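Local coordinates for protein putative HTH-type transcriptional regulator ybaQ (Escherichia coli, PDB 2EBY) that probably binds DNA through a Cro/C1-type helix-turn-helix domain and may act as a transcriptional regulator, at the interface of chains A and B. Coordinates in Å, arbitrary orientation; residue numbers count along the deposited sequence, not the author numbering. Chains: chain A/B, Putative HTH-type transcriptional regulator ybaQ.

Contact 1: the interface of chains A and B. Residues chain A 53-54, 57; chain B 79, 82-83, 89, 92.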
loop_
_atom_site.group_PDB
_atom_site.type_symbol
_atom_site.label_atom_id
_atom_site.label_comp_id
_atom_site.label_asym_id
_atom_site.label_seq_id
_atom_site.Cartn_x
_atom_site.Cartn_y
_atom_site.Cartn_z
ATOM N N THR A 53 -7.613 0.322 -0.690
ATOM C CA THR A 53 -7.879 -0.406 -1.927
ATOM C C THR A 53 -9.374 -0.365 -2.249
ATOM O O THR A 53 -9.768 -0.098 -3.389
ATOM C CB THR A 53 -7.429 -1.885 -1.821
ATOM O OG1 THR A 53 -6.061 -1.941 -1.402
ATOM C CG2 THR A 53 -7.516 -2.568 -3.175
ATOM N N GLU A 54 -10.203 -0.630 -1.245
ATOM C CA GLU A 54 -11.652 -0.611 -1.437
ATOM C C GLU A 54 -12.129 0.767 -1.882
ATOM O O GLU A 54 -12.923 0.877 -2.817
ATOM C CB GLU A 54 -12.388 -1.009 -0.149
ATOM C CG GLU A 54 -13.898 -1.163 -0.334
ATOM C CD GLU A 54 -14.627 -1.552 0.945
ATOM O OE1 GLU A 54 -14.122 -2.429 1.674
ATOM O OE2 GLU A 54 -15.715 -0.997 1.216
ATOM N N PHE A 57 -11.539 1.283 -5.454
ATOM C CA PHE A 57 -12.526 0.610 -6.306
ATOM C C PHE A 57 -13.783 1.474 -6.452
ATOM O O PHE A 57 -14.360 1.565 -7.534
ATOM C CB PHE A 57 -12.952 -0.733 -5.709
ATOM C CG PHE A 57 -12.096 -1.905 -6.124
ATOM C CD1 PHE A 57 -10.772 -2.012 -5.708
ATOM C CD2 PHE A 57 -12.640 -2.928 -6.904
ATOM C CE1 PHE A 57 -10.004 -3.120 -6.055
ATOM C CE2 PHE A 57 -11.883 -4.040 -7.259
ATOM C CZ PHE A 57 -10.559 -4.141 -6.835
ATOM N N LEU B 79 -5.610 -6.272 -4.285
ATOM C CA LEU B 79 -6.673 -6.267 -5.285
ATOM C C LEU B 79 -7.430 -7.586 -5.217
ATOM O O LEU B 79 -8.652 -7.607 -5.299
ATOM C CB LEU B 79 -6.113 -6.059 -6.693
ATOM C CG LEU B 79 -5.510 -4.690 -7.022
ATOM C CD1 LEU B 79 -4.957 -4.714 -8.452
ATOM C CD2 LEU B 79 -6.550 -3.614 -6.886
ATOM N N VAL B 82 -10.038 -7.612 -2.414
ATOM C CA VAL B 82 -11.263 -6.871 -2.700
ATOM C C VAL B 82 -12.106 -7.565 -3.774
ATOM O O VAL B 82 -13.335 -7.557 -3.687
ATOM C CB VAL B 82 -10.972 -5.410 -3.135
ATOM C CG1 VAL B 82 -12.263 -4.712 -3.524
ATOM C CG2 VAL B 82 -10.319 -4.653 -1.988
ATOM N N GLU B 83 -11.459 -8.168 -4.775
ATOM C CA GLU B 83 -12.196 -8.862 -5.827
ATOM C C GLU B 83 -12.950 -10.052 -5.248
ATOM O O GLU B 83 -14.022 -10.406 -5.726
ATOM C CB GLU B 83 -11.247 -9.359 -6.932
ATOM C CG GLU B 83 -10.567 -8.259 -7.730
ATOM C CD GLU B 83 -11.490 -7.558 -8.719
ATOM O OE1 GLU B 83 -12.718 -7.789 -8.677
ATOM O OE2 GLU B 83 -10.975 -6.768 -9.541
ATOM N N GLN B 89 -18.248 -6.429 -3.444
ATOM C CA GLN B 89 -18.580 -6.449 -4.864
ATOM C C GLN B 89 -20.045 -6.060 -5.109
ATOM O O GLN B 89 -20.355 -5.276 -6.017
ATOM C CB GLN B 89 -18.297 -7.834 -5.461
ATOM C CG GLN B 89 -16.810 -8.163 -5.617
ATOM C CD GLN B 89 -16.020 -7.038 -6.272
ATOM O OE1 GLN B 89 -16.386 -6.546 -7.336
ATOM N NE2 GLN B 89 -14.934 -6.628 -5.636
ATOM N N LEU B 92 -20.308 -2.407 -4.878
ATOM C CA LEU B 92 -19.755 -1.704 -6.026
ATOM C C LEU B 92 -20.724 -1.839 -7.188
ATOM O O LEU B 92 -20.687 -1.054 -8.135
ATOM C CB LEU B 92 -18.393 -2.292 -6.409
ATOM C CG LEU B 92 -17.306 -2.120 -5.346
ATOM C CD1 LEU B 92 -16.152 -3.082 -5.591
ATOM C CD2 LEU B 92 -16.837 -0.672 -5.356
#

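Contact 2: the interface of chains A and B. Residues chain A 33-34, 58, 61-62; chain B 95-97.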
loop_
_atom_site.group_PDB
_atom_site.type_symbol
_atom_site.label_atom_id
_atom_site.label_comp_id
_atom_site.label_asym_id
_atom_site.label_seq_id
_atom_site.Cartn_x
_atom_site.Cartn_y
_atom_site.Cartn_z
ATOM N N LEU A 33 -22.775 8.904 -3.590
ATOM C CA LEU A 33 -22.455 8.149 -4.794
ATOM C C LEU A 33 -21.542 6.974 -4.413
ATOM O O LEU A 33 -21.784 5.831 -4.804
ATOM C CB LEU A 33 -21.743 9.037 -5.824
ATOM C CG LEU A 33 -22.577 10.070 -6.590
ATOM C CD1 LEU A 33 -21.703 10.890 -7.543
ATOM C CD2 LEU A 33 -23.652 9.332 -7.367
ATOM N N LEU A 34 -20.497 7.262 -3.643
ATOM C CA LEU A 34 -19.549 6.237 -3.206
ATOM C C LEU A 34 -20.204 5.333 -2.171
ATOM O O LEU A 34 -19.710 4.246 -1.880
ATOM C CB LEU A 34 -18.302 6.886 -2.578
ATOM C CG LEU A 34 -17.427 7.838 -3.407
ATOM C CD1 LEU A 34 -16.512 8.642 -2.491
ATOM C CD2 LEU A 34 -16.615 7.050 -4.406
ATOM N N ARG A 58 -14.213 2.092 -5.353
ATOM C CA ARG A 58 -15.416 2.929 -5.372
ATOM C C ARG A 58 -15.209 4.160 -6.249
ATOM O O ARG A 58 -16.072 4.518 -7.048
ATOM C CB ARG A 58 -15.790 3.362 -3.953
ATOM C CG ARG A 58 -16.267 2.240 -3.039
ATOM C CD ARG A 58 -16.373 2.761 -1.619
ATOM N NE ARG A 58 -16.704 1.724 -0.654
ATOM C CZ ARG A 58 -17.920 1.218 -0.486
ATOM N NH1 ARG A 58 -18.928 1.657 -1.224
ATOM N NH2 ARG A 58 -18.128 0.276 0.423
ATOM N N LYS A 61 -15.146 3.339 -9.938
ATOM C CA LYS A 61 -16.507 3.156 -10.432
ATOM C C LYS A 61 -17.237 4.485 -10.657
ATOM O O LYS A 61 -17.805 4.711 -11.726
ATOM C CB LYS A 61 -17.287 2.260 -9.459
ATOM C CG LYS A 61 -18.764 2.067 -9.781
ATOM C CD LYS A 61 -18.985 1.291 -11.065
ATOM C CE LYS A 61 -20.478 1.125 -11.363
ATOM N NZ LYS A 61 -21.201 0.324 -10.330
ATOM N N VAL A 62 -17.199 5.369 -9.663
ATOM C CA VAL A 62 -17.865 6.666 -9.756
ATOM C C VAL A 62 -17.300 7.584 -10.841
ATOM O O VAL A 62 -18.051 8.277 -11.531
ATOM C CB VAL A 62 -17.817 7.425 -8.387
ATOM C CG1 VAL A 62 -18.277 8.860 -8.557
ATOM C CG2 VAL A 62 -18.703 6.719 -7.363
ATOM N N ILE B 95 -23.322 1.134 -7.114
ATOM C CA ILE B 95 -22.763 2.483 -7.048
ATOM C C ILE B 95 -23.093 3.193 -8.350
ATOM O O ILE B 95 -22.870 2.656 -9.435
ATOM C CB ILE B 95 -21.220 2.481 -6.857
ATOM C CG1 ILE B 95 -20.879 2.246 -5.385
ATOM C CG2 ILE B 95 -20.626 3.801 -7.340
ATOM C CD1 ILE B 95 -19.399 2.234 -5.098
ATOM N N GLU B 96 -23.634 4.399 -8.228
ATOM C CA GLU B 96 -24.011 5.209 -9.376
ATOM C C GLU B 96 -22.798 6.050 -9.755
ATOM O O GLU B 96 -22.131 6.593 -8.875
ATOM C CB GLU B 96 -25.181 6.116 -8.985
ATOM C CG GLU B 96 -25.730 6.978 -10.103
ATOM C CD GLU B 96 -26.632 8.077 -9.578
ATOM O OE1 GLU B 96 -27.457 7.782 -8.686
ATOM O OE2 GLU B 96 -26.519 9.230 -10.053
ATOM N N THR B 97 -22.516 6.169 -11.051
ATOM C CA THR B 97 -21.361 6.941 -11.496
ATOM C C THR B 97 -21.657 8.435 -11.632
ATOM O O THR B 97 -22.807 8.842 -11.796
ATOM C CB THR B 97 -20.819 6.418 -12.844
ATOM O OG1 THR B 97 -21.566 6.996 -13.921
ATOM C CG2 THR B 97 -20.933 4.897 -12.913
#

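Contact 1: the interface of chains A and B
The phenyl ring of A:Phe57, on helix 53-63, lies against B:Val82 near the end of helix 67-83 in the partner chain. This is an apolar, helix-against-helix patch of the two-fold symmetric interface between two copies of the protein, possibly a dimer contact. B:Val82 points one methyl, CG1, straight down on the ring, 3.5 Å above its centre, a CH-pi contact in which that methyl sits about equally far from all six ring carbons. The two side chains approach from opposite directions. B:Val82 has CG1 anti to the backbone N (chi1 176°); this turns CG1 to the ring and sends CG2 the other way, to A:Thr53, where it meets the threonine methyl CG2 at 3.7 Å. One valine thus fills two neighbouring positions one helical turn apart on chain A.

Two leucines flank the ring at carbons para to each other. B:Leu79, one turn before B:Val82, sets CD2 3.6 Å from A:Phe57 CE1 and also reaches the methyl of A:Thr53. Opposite it, B:Leu92 of helix 86-93 brings CD1 to 3.8 Å from A:Phe57 CD2, while its other methyl packs on the phenylalanine CB. The ring is gripped by two successive helices of chain B, and A:Phe57 hides 98 Å² of its surface, against 60 Å² for B:Val82.

At the rim, B:Glu83 bends back at chi2 (-74°) and brings its carboxylate to the ring edge. Its CD lies in the ring plane, 3.8 Å from A:Phe57 CE2, with the carboxylate turned steeply to the ring. The negative charge would thus face the slightly positive C-H edge, probably a mildly favourable arrangement.

B:Gln89 braces the chain B side from beside the ring: its side-chain amide NE2 donates to the backbone carbonyl O of B:Val82 at 2.7 Å, tying helix 86-93 to the end of helix 67-83, with the nitrogen 44° above the carbonyl plane.

Contact 2: the interface of chains A and B
B:Ile95, B:Glu96 and B:Thr97 form an extended stretch of backbone that lies across the ends of helices 27-34 and 53-63 of chain A, touching A:Leu33 on one and A:Lys61 and A:Val62 on the other. B:Ile95 is the plug. Its CG2 methyl enters between the helices, 3.5 Å from CG2 of A:Val62, a tight methyl pair. The same B:Ile95 CG2 lies 3.4 Å from the backbone O of A:Leu33. CG1 lies anti to the carbonyl carbon (chi1 -80°) and the chain runs on extended, which carries CD1 to the other end of the groove, 3.7 Å from CG of A:Arg58, the two side chains crossing at about a right angle.

A:Lys61 slides past B:Ile95 in the opposite direction. Its CG rests on the isoleucine CG2, and bends at chi2 and chi4 (67° and -63°) fold the chain over the extended segment so that the side-chain amine NZ donates to the backbone O of B:Ile95 at 3.0 Å, in the carbonyl plane and on a lone pair. With an alanine in place of A:Lys61, the B:Ile95 carbonyl is likely to lose its lysine donor, and the isoleucine CG2 the methylene that rests on it.

Farther along, A:Leu33 CD2 lies 3.5 Å from the backbone O of B:Glu96 and also packs against that residue's aliphatic CB. B:Thr97 turns its methyl CG2 to the backbone O of A:Lys61 at 3.4 Å. In the second shell, A:Arg58 NH1 donates to the carbonyl O of A:Leu34 at 2.8 Å, nearly in line with the C=O bond but bent at the donor, a link between the end of helix 27-34 and helix 53-63 beneath CD1 of B:Ile95.

Helix 27-34 is the first helix of the predicted helix-turn-helix motif; the partner's segment joining its last two helices thus docks on the probable DNA-binding domain, at the end of that helix.

The centres of the C-alpha atoms of contact 1 and contact 2 lie about 12 Å apart, and both use helix 53-63 of chain A, which offers its first turns to contact 1 and its later ones to contact 2. On chain B they follow one another along the sequence: the end of helix 67-83 and helix 86-93 serve contact 1, and the segment just beyond serves contact 2. The C-terminal part of one subunit thus wraps along the helix-turn-helix domain of the other. Two-fold symmetry repeats both contacts, consistent with a dimer whose C-terminal parts embrace the opposite subunits, although the structure alone does not prove this form in solution.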